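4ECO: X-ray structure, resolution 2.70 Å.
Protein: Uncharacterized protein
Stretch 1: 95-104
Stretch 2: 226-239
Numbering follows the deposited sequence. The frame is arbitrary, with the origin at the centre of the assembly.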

ATOM      1  N   GLY A  95       7.594 -32.013   5.263  1.00 41.00           N
ATOM      2  CA  GLY A  95       7.609 -33.194   4.414  1.00 41.44           C
ATOM      3  C   GLY A  95       7.171 -32.946   2.994  1.00 46.93           C
ATOM      4  O   GLY A  95       7.306 -31.835   2.471  1.00 46.77           O
ATOM      5  N   ARG A  96       6.634 -33.998   2.370  1.00 44.62           N
ATOM      6  CA  ARG A  96       6.202 -33.992   0.971  1.00 44.64           C
ATOM      7  C   ARG A  96       4.692 -34.206   0.886  1.00 48.27           C
ATOM      8  O   ARG A  96       4.188 -35.118   1.534  1.00 49.26           O
ATOM      9  CB  ARG A  96       6.965 -35.089   0.200  1.00 43.01           C
ATOM     10  CG  ARG A  96       8.490 -34.853   0.134  1.00 48.12           C
ATOM     11  CD  ARG A  96       9.291 -36.101  -0.234  1.00 47.06           C
ATOM     12  NE  ARG A  96       8.772 -36.787  -1.424  1.00 39.10           N
ATOM     13  CZ  ARG A  96       9.216 -36.598  -2.662  1.00 50.91           C
ATOM     14  NH1 ARG A  96      10.222 -35.762  -2.894  1.00 37.73           N
ATOM     15  NH2 ARG A  96       8.668 -37.254  -3.678  1.00 36.41           N
ATOM     16  N   VAL A  97       3.960 -33.340   0.142  1.00 42.37           N
ATOM     17  CA  VAL A  97       2.494 -33.440  -0.006  1.00 40.00           C
ATOM     18  C   VAL A  97       2.237 -34.649  -0.897  1.00 44.70           C
ATOM     19  O   VAL A  97       2.717 -34.674  -2.031  1.00 46.05           O
ATOM     20  CB  VAL A  97       1.852 -32.127  -0.513  1.00 41.48           C
ATOM     21  CG1 VAL A  97       0.348 -32.278  -0.670  1.00 41.08           C
ATOM     22  CG2 VAL A  97       2.171 -30.971   0.438  1.00 39.11           C
ATOM     23  N   PRO A  98       1.619 -35.719  -0.335  1.00 41.70           N
ATOM     24  CA  PRO A  98       1.489 -36.975  -1.094  1.00 41.45           C
ATOM     25  C   PRO A  98       0.406 -36.925  -2.157  1.00 46.00           C
ATOM     26  O   PRO A  98      -0.419 -36.022  -2.156  1.00 45.19           O
ATOM     27  CB  PRO A  98       1.157 -38.008  -0.008  1.00 43.68           C
ATOM     28  CG  PRO A  98       0.487 -37.255   1.063  1.00 47.96           C
ATOM     29  CD  PRO A  98       1.011 -35.840   1.018  1.00 43.08           C
ATOM     30  N   ASP A  99       0.396 -37.940  -3.041  1.00 44.45           N
ATOM     31  CA  ASP A  99      -0.538 -38.083  -4.153  1.00 45.28           C
ATOM     32  C   ASP A  99      -1.962 -38.293  -3.658  1.00 48.88           C
ATOM     33  O   ASP A  99      -2.902 -38.150  -4.441  1.00 50.41           O
ATOM     34  CB  ASP A  99      -0.105 -39.252  -5.064  1.00 49.09           C
ATOM     35  CG  ASP A  99       1.346 -39.163  -5.499  1.00 60.65           C
ATOM     36  OD1 ASP A  99       1.750 -38.099  -6.026  1.00 59.92           O
ATOM     37  OD2 ASP A  99       2.092 -40.112  -5.239  1.00 68.44           O
ATOM     38  N   ALA A 100      -2.116 -38.598  -2.355  1.00 44.38           N
ATOM     39  CA  ALA A 100      -3.393 -38.805  -1.665  1.00 44.81           C
ATOM     40  C   ALA A 100      -4.285 -37.535  -1.727  1.00 50.08           C
ATOM     41  O   ALA A 100      -5.514 -37.639  -1.625  1.00 51.22           O
ATOM     42  CB  ALA A 100      -3.143 -39.197  -0.209  1.00 44.60           C
ATOM     43  N   ILE A 101      -3.664 -36.356  -1.948  1.00 43.93           N
ATOM     44  CA  ILE A 101      -4.329 -35.059  -2.026  1.00 41.83           C
ATOM     45  C   ILE A 101      -5.417 -35.087  -3.131  1.00 46.86           C
ATOM     46  O   ILE A 101      -6.493 -34.520  -2.915  1.00 46.49           O
ATOM     47  CB  ILE A 101      -3.291 -33.902  -2.218  1.00 42.55           C
ATOM     48  CG1 ILE A 101      -3.905 -32.501  -2.053  1.00 41.36           C
ATOM     49  CG2 ILE A 101      -2.451 -34.006  -3.482  1.00 42.17           C
ATOM     50  CD1 ILE A 101      -3.743 -31.925  -0.677  1.00 40.90           C
ATOM     51  N   GLY A 102      -5.156 -35.821  -4.225  1.00 44.39           N
ATOM     52  CA  GLY A 102      -6.045 -35.978  -5.380  1.00 45.15           C
ATOM     53  C   GLY A 102      -7.394 -36.627  -5.108  1.00 49.67           C
ATOM     54  O   GLY A 102      -8.298 -36.542  -5.935  1.00 49.07           O
ATOM     55  N   GLN A 103      -7.548 -37.253  -3.938  1.00 47.00           N
ATOM     56  CA  GLN A 103      -8.783 -37.891  -3.484  1.00 47.96           C
ATOM     57  C   GLN A 103      -9.844 -36.837  -3.122  1.00 52.67           C
ATOM     58  O   GLN A 103     -11.040 -37.046  -3.373  1.00 54.88           O
ATOM     59  CB  GLN A 103      -8.482 -38.812  -2.266  1.00 48.87           C
ATOM     60  CG  GLN A 103      -9.692 -39.432  -1.560  1.00 56.69           C
ATOM     61  CD  GLN A 103     -10.703 -40.085  -2.471  1.00 69.31           C
ATOM     62  OE1 GLN A 103     -10.374 -40.818  -3.419  1.00 63.61           O
ATOM     63  NE2 GLN A 103     -11.962 -39.816  -2.190  1.00 56.91           N
ATOM     64  N   LEU A 104      -9.394 -35.715  -2.537  1.00 46.64           N
ATOM     65  CA  LEU A 104     -10.221 -34.620  -2.042  1.00 45.51           C
ATOM     66  C   LEU A 104     -10.732 -33.787  -3.192  1.00 50.09           C
ATOM     67  O   LEU A 104     -10.394 -32.611  -3.293  1.00 48.59           O
ATOM     68  CB  LEU A 104      -9.389 -33.742  -1.071  1.00 43.75           C
ATOM     69  CG  LEU A 104      -8.621 -34.429   0.052  1.00 45.55           C
ATOM     70  CD1 LEU A 104      -7.984 -33.405   0.939  1.00 43.98           C
ATOM     71  CD2 LEU A 104      -9.520 -35.311   0.869  1.00 45.67           C
ATOM     72  N   ALA A 226       5.514 -33.585 -10.638  1.00 46.57           N
ATOM     73  CA  ALA A 226       5.599 -35.036 -10.585  1.00 47.18           C
ATOM     74  C   ALA A 226       4.796 -35.648  -9.446  1.00 51.11           C
ATOM     75  O   ALA A 226       4.343 -34.950  -8.531  1.00 48.49           O
ATOM     76  CB  ALA A 226       7.064 -35.434 -10.426  1.00 47.54           C
ATOM     77  N   TRP A 227       4.642 -36.980  -9.507  1.00 49.90           N
ATOM     78  CA  TRP A 227       4.003 -37.720  -8.437  1.00 49.61           C
ATOM     79  C   TRP A 227       4.920 -37.702  -7.230  1.00 55.29           C
ATOM     80  O   TRP A 227       6.146 -37.688  -7.392  1.00 56.44           O
ATOM     81  CB  TRP A 227       3.686 -39.150  -8.861  1.00 49.02           C
ATOM     82  CG  TRP A 227       2.856 -39.287 -10.100  1.00 50.95           C
ATOM     83  CD1 TRP A 227       3.229 -39.876 -11.276  1.00 55.36           C
ATOM     84  CD2 TRP A 227       1.489 -38.890 -10.267  1.00 50.63           C
ATOM     85  NE1 TRP A 227       2.176 -39.884 -12.161  1.00 55.55           N
ATOM     86  CE2 TRP A 227       1.100 -39.260 -11.575  1.00 55.77           C
ATOM     87  CE3 TRP A 227       0.549 -38.254  -9.435  1.00 50.86           C
ATOM     88  CZ2 TRP A 227      -0.179 -38.999 -12.076  1.00 54.84           C
ATOM     89  CZ3 TRP A 227      -0.722 -38.014  -9.932  1.00 52.40           C
ATOM     90  CH2 TRP A 227      -1.067 -38.369 -11.243  1.00 54.11           C
ATOM     91  N   GLU A 228       4.346 -37.654  -6.028  1.00 52.01           N
ATOM     92  CA  GLU A 228       5.138 -37.669  -4.807  1.00 51.91           C
ATOM     93  C   GLU A 228       5.814 -39.021  -4.740  1.00 60.43           C
ATOM     94  O   GLU A 228       7.007 -39.111  -4.473  1.00 61.87           O
ATOM     95  CB  GLU A 228       4.251 -37.369  -3.595  1.00 52.12           C
ATOM     96  CG  GLU A 228       5.014 -37.168  -2.304  1.00 57.89           C
ATOM     97  CD  GLU A 228       5.460 -38.432  -1.598  1.00 69.91           C
ATOM     98  OE1 GLU A 228       4.671 -39.408  -1.524  1.00 59.28           O
ATOM     99  OE2 GLU A 228       6.608 -38.432  -1.101  1.00 57.01           O
ATOM    100  N   ASN A 229       5.046 -40.061  -5.083  1.00 58.44           N
ATOM    101  CA  ASN A 229       5.469 -41.448  -5.180  1.00 59.17           C
ATOM    102  C   ASN A 229       4.639 -42.104  -6.294  1.00 63.64           C
ATOM    103  O   ASN A 229       3.464 -42.417  -6.091  1.00 64.06           O
ATOM    104  CB  ASN A 229       5.312 -42.144  -3.824  1.00 61.21           C
ATOM    105  CG  ASN A 229       5.401 -43.652  -3.841  1.00 86.40           C
ATOM    106  OD1 ASN A 229       6.078 -44.271  -4.677  1.00 77.30           O
ATOM    107  ND2 ASN A 229       4.714 -44.274  -2.889  1.00 83.05           N
ATOM    108  N   GLU A 230       5.255 -42.307  -7.471  1.00 60.16           N
ATOM    109  CA  GLU A 230       4.594 -42.892  -8.638  1.00 61.13           C
ATOM    110  C   GLU A 230       4.093 -44.342  -8.405  1.00 65.28           C
ATOM    111  O   GLU A 230       3.275 -44.814  -9.199  1.00 65.87           O
ATOM    112  CB  GLU A 230       5.511 -42.863  -9.870  1.00 63.53           C
ATOM    113  CG  GLU A 230       6.813 -43.627  -9.722  1.00 76.48           C
ATOM    114  CD  GLU A 230       7.589 -43.793 -11.011  1.00109.65           C
ATOM    115  OE1 GLU A 230       6.958 -43.857 -12.095  1.00111.61           O
ATOM    116  OE2 GLU A 230       8.835 -43.910 -10.929  1.00104.31           O
ATOM    117  N   ASN A 231       4.539 -45.020  -7.316  1.00 60.85           N
ATOM    118  CA  ASN A 231       4.124 -46.394  -7.009  1.00 61.44           C
ATOM    119  C   ASN A 231       2.996 -46.464  -5.947  1.00 64.08           C
ATOM    120  O   ASN A 231       2.664 -47.566  -5.487  1.00 64.98           O
ATOM    121  CB  ASN A 231       5.318 -47.225  -6.554  1.00 61.22           C
ATOM    122  CG  ASN A 231       6.300 -47.496  -7.669  1.00 76.45           C
ATOM    123  OD1 ASN A 231       5.937 -47.863  -8.806  1.00 59.52           O
ATOM    124  ND2 ASN A 231       7.572 -47.311  -7.362  1.00 71.87           N
ATOM    125  N   SER A 232       2.387 -45.308  -5.597  1.00 56.82           N
ATOM    126  CA  SER A 232       1.268 -45.246  -4.655  1.00 54.93           C
ATOM    127  C   SER A 232      -0.024 -45.675  -5.338  1.00 58.05           C
ATOM    128  O   SER A 232      -0.134 -45.587  -6.561  1.00 55.57           O
ATOM    129  CB  SER A 232       1.119 -43.838  -4.078  1.00 56.48           C
ATOM    130  OG  SER A 232       0.723 -42.871  -5.037  1.00 61.32           O
ATOM    131  N   GLU A 233      -1.021 -46.101  -4.541  1.00 57.72           N
ATOM    132  CA  GLU A 233      -2.326 -46.538  -5.049  1.00 59.51           C
ATOM    133  C   GLU A 233      -2.997 -45.405  -5.827  1.00 60.98           C
ATOM    134  O   GLU A 233      -3.587 -45.646  -6.884  1.00 60.27           O
ATOM    135  CB  GLU A 233      -3.233 -47.032  -3.900  1.00 61.83           C
ATOM    136  CG  GLU A 233      -3.141 -48.540  -3.643  1.00 78.17           C
ATOM    137  CD  GLU A 233      -4.172 -49.153  -2.705  1.00109.40           C
ATOM    138  OE1 GLU A 233      -5.227 -48.518  -2.465  1.00114.14           O
ATOM    139  OE2 GLU A 233      -3.941 -50.292  -2.238  1.00102.73           O
ATOM    140  N   TYR A 234      -2.840 -44.161  -5.313  1.00 55.65           N
ATOM    141  CA  TYR A 234      -3.374 -42.936  -5.889  1.00 54.10           C
ATOM    142  C   TYR A 234      -2.709 -42.649  -7.244  1.00 58.54           C
ATOM    143  O   TYR A 234      -3.422 -42.612  -8.254  1.00 58.37           O
ATOM    144  CB  TYR A 234      -3.193 -41.750  -4.921  1.00 52.99           C
ATOM    145  CG  TYR A 234      -3.833 -41.958  -3.566  1.00 52.84           C
ATOM    146  CD1 TYR A 234      -5.198 -41.746  -3.374  1.00 54.60           C
ATOM    147  CD2 TYR A 234      -3.071 -42.342  -2.466  1.00 52.34           C
ATOM    148  CE1 TYR A 234      -5.792 -41.936  -2.123  1.00 54.11           C
ATOM    149  CE2 TYR A 234      -3.657 -42.558  -1.218  1.00 52.64           C
ATOM    150  CZ  TYR A 234      -5.015 -42.338  -1.047  1.00 55.14           C
ATOM    151  OH  TYR A 234      -5.581 -42.530   0.187  1.00 49.59           O
ATOM    152  N   ALA A 235      -1.354 -42.502  -7.272  1.00 55.31           N
ATOM    153  CA  ALA A 235      -0.580 -42.211  -8.491  1.00 55.09           C
ATOM    154  C   ALA A 235      -0.899 -43.205  -9.586  1.00 62.46           C
ATOM    155  O   ALA A 235      -1.230 -42.779 -10.689  1.00 64.11           O
ATOM    156  CB  ALA A 235       0.910 -42.221  -8.204  1.00 54.74           C
ATOM    157  N   GLN A 236      -0.898 -44.517  -9.261  1.00 59.22           N
ATOM    158  CA  GLN A 236      -1.197 -45.601 -10.195  1.00 60.10           C
ATOM    159  C   GLN A 236      -2.594 -45.431 -10.794  1.00 63.83           C
ATOM    160  O   GLN A 236      -2.774 -45.680 -11.984  1.00 66.49           O
ATOM    161  CB  GLN A 236      -1.070 -46.989  -9.522  1.00 62.21           C
ATOM    162  CG  GLN A 236       0.315 -47.343  -8.930  1.00 83.93           C
ATOM    163  CD  GLN A 236       1.430 -47.701  -9.893  1.00103.43           C
ATOM    164  OE1 GLN A 236       1.519 -47.209 -11.035  1.00 93.70           O
ATOM    165  NE2 GLN A 236       2.363 -48.523  -9.405  1.00 97.53           N
ATOM    166  N   GLN A 237      -3.571 -44.980  -9.990  1.00 57.64           N
ATOM    167  CA  GLN A 237      -4.942 -44.782 -10.463  1.00 56.93           C
ATOM    168  C   GLN A 237      -5.014 -43.566 -11.388  1.00 59.46           C
ATOM    169  O   GLN A 237      -5.483 -43.708 -12.522  1.00 58.62           O
ATOM    170  CB  GLN A 237      -5.928 -44.625  -9.285  1.00 56.99           C
ATOM    171  CG  GLN A 237      -7.406 -44.574  -9.704  1.00 55.03           C
ATOM    172  CD  GLN A 237      -8.359 -44.146  -8.610  1.00 76.93           C
ATOM    173  OE1 GLN A 237      -8.139 -44.352  -7.403  1.00 71.94           O
ATOM    174  NE2 GLN A 237      -9.461 -43.534  -9.017  1.00 74.49           N
ATOM    175  N   TYR A 238      -4.531 -42.386 -10.897  1.00 54.83           N
ATOM    176  CA  TYR A 238      -4.563 -41.068 -11.554  1.00 53.97           C
ATOM    177  C   TYR A 238      -3.696 -41.024 -12.809  1.00 60.32           C
ATOM    178  O   TYR A 238      -3.943 -40.179 -13.678  1.00 60.82           O
ATOM    179  CB  TYR A 238      -4.126 -39.954 -10.597  1.00 53.40           C
ATOM    180  CG  TYR A 238      -4.811 -39.884  -9.241  1.00 53.93           C
ATOM    181  CD1 TYR A 238      -5.975 -40.607  -8.981  1.00 57.09           C
ATOM    182  CD2 TYR A 238      -4.299 -39.086  -8.224  1.00 52.53           C
ATOM    183  CE1 TYR A 238      -6.575 -40.580  -7.723  1.00 58.63           C
ATOM    184  CE2 TYR A 238      -4.892 -39.047  -6.962  1.00 52.79           C
ATOM    185  CZ  TYR A 238      -6.046 -39.775  -6.723  1.00 64.37           C
ATOM    186  OH  TYR A 238      -6.645 -39.719  -5.487  1.00 65.67           O
ATOM    187  N   LYS A 239      -2.716 -41.962 -12.928  1.00 57.68           N
ATOM    188  CA  LYS A 239      -1.854 -42.140 -14.107  1.00 57.94           C
ATOM    189  C   LYS A 239      -2.675 -42.419 -15.351  1.00 63.18           C
ATOM    190  O   LYS A 239      -2.260 -42.035 -16.445  1.00 63.16           O
ATOM    191  CB  LYS A 239      -0.847 -43.292 -13.896  1.00 60.41           C
ATOM    192  CG  LYS A 239       0.550 -42.822 -13.501  1.00 79.66           C
ATOM    193  CD  LYS A 239       1.472 -43.989 -13.189  1.00 90.62           C
ATOM    194  CE  LYS A 239       2.835 -43.532 -12.719  1.00107.91           C
ATOM    195  NZ  LYS A 239       3.742 -44.676 -12.444  1.00122.24           N
TER
HETATM  196  O   HOH W   1       2.259 -40.004  -2.510  1.00 44.69           O
HETATM  197  O   HOH W   2      -8.940 -41.596  -5.444  1.00 45.19           O

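A buried carboxylate is tolerated when the surrounding chain offers it enough donors, and the contact between residues 95-104 and 226-239 of this chain is a compact example. Its centre is D99, which has more of its surface covered by the partner stretch than any other residue here. D99 opens a short 3-10 segment, its CA-to-CB bond directed toward the other stretch, and its carboxylate meets the loop that precedes a helix. There it receives two successive backbone amides: E228 N donates to D99 OD1 at 2.6 Å, and N229 N donates to D99 OD2 at 3.0 Å. Both bonds are reasonably straight, with angles of 159° and 157°, so one side chain holds the amides of two consecutive residues.

The same carboxylate also lies close to the start of the helix. S232, at the N-cap position, accepts from A235 N through its OG at 3.1 Å, and that OG lies 3.1 Å from D99 OD2 and 3.0 Å from N229 O; which of these two takes the hydroxyl proton is not settled. D99 OD2 and N229 O, both acceptors, approach to 2.8 Å without bonding. Water 1 adds another link, accepting from D99 N at 2.8 Å and donating to E228 OE1 at 2.7 Å, with a weak bond to D99 OD2 at the same distance. It thereby bridges two acidic side chains whose nearest oxygens, D99 OD2 and E228 OE1, are 4.6 Å apart.

E228, the second largest contributor, shows how one residue can be held through both backbone and side chain. Besides giving its amide to D99, it takes two bonds from R96. R96 NE reaches E228 OE2 at 2.7 Å in a nearly linear salt bridge, while R96 NH2 donates to E228 O at 2.6 Å with a more bent angle of 136°. The aliphatic part of E228 packs on the backbone between these anchors, E228 CG lying 3.7 Å from P98 CA.

Beyond the polar cluster, the helix supplies aromatic rings. A100 sits over one face of Y234, its CA 3.5 Å from the ring centroid and only 7° off the normal, a CH-pi arrangement, with A100 CB 3.5 Å from Y234 CE2. Further along, Y238 packs closely against G102: an ideal CB there would lie 2.3 Å from Y238 CE2, so the absence of a side chain makes room for the ring.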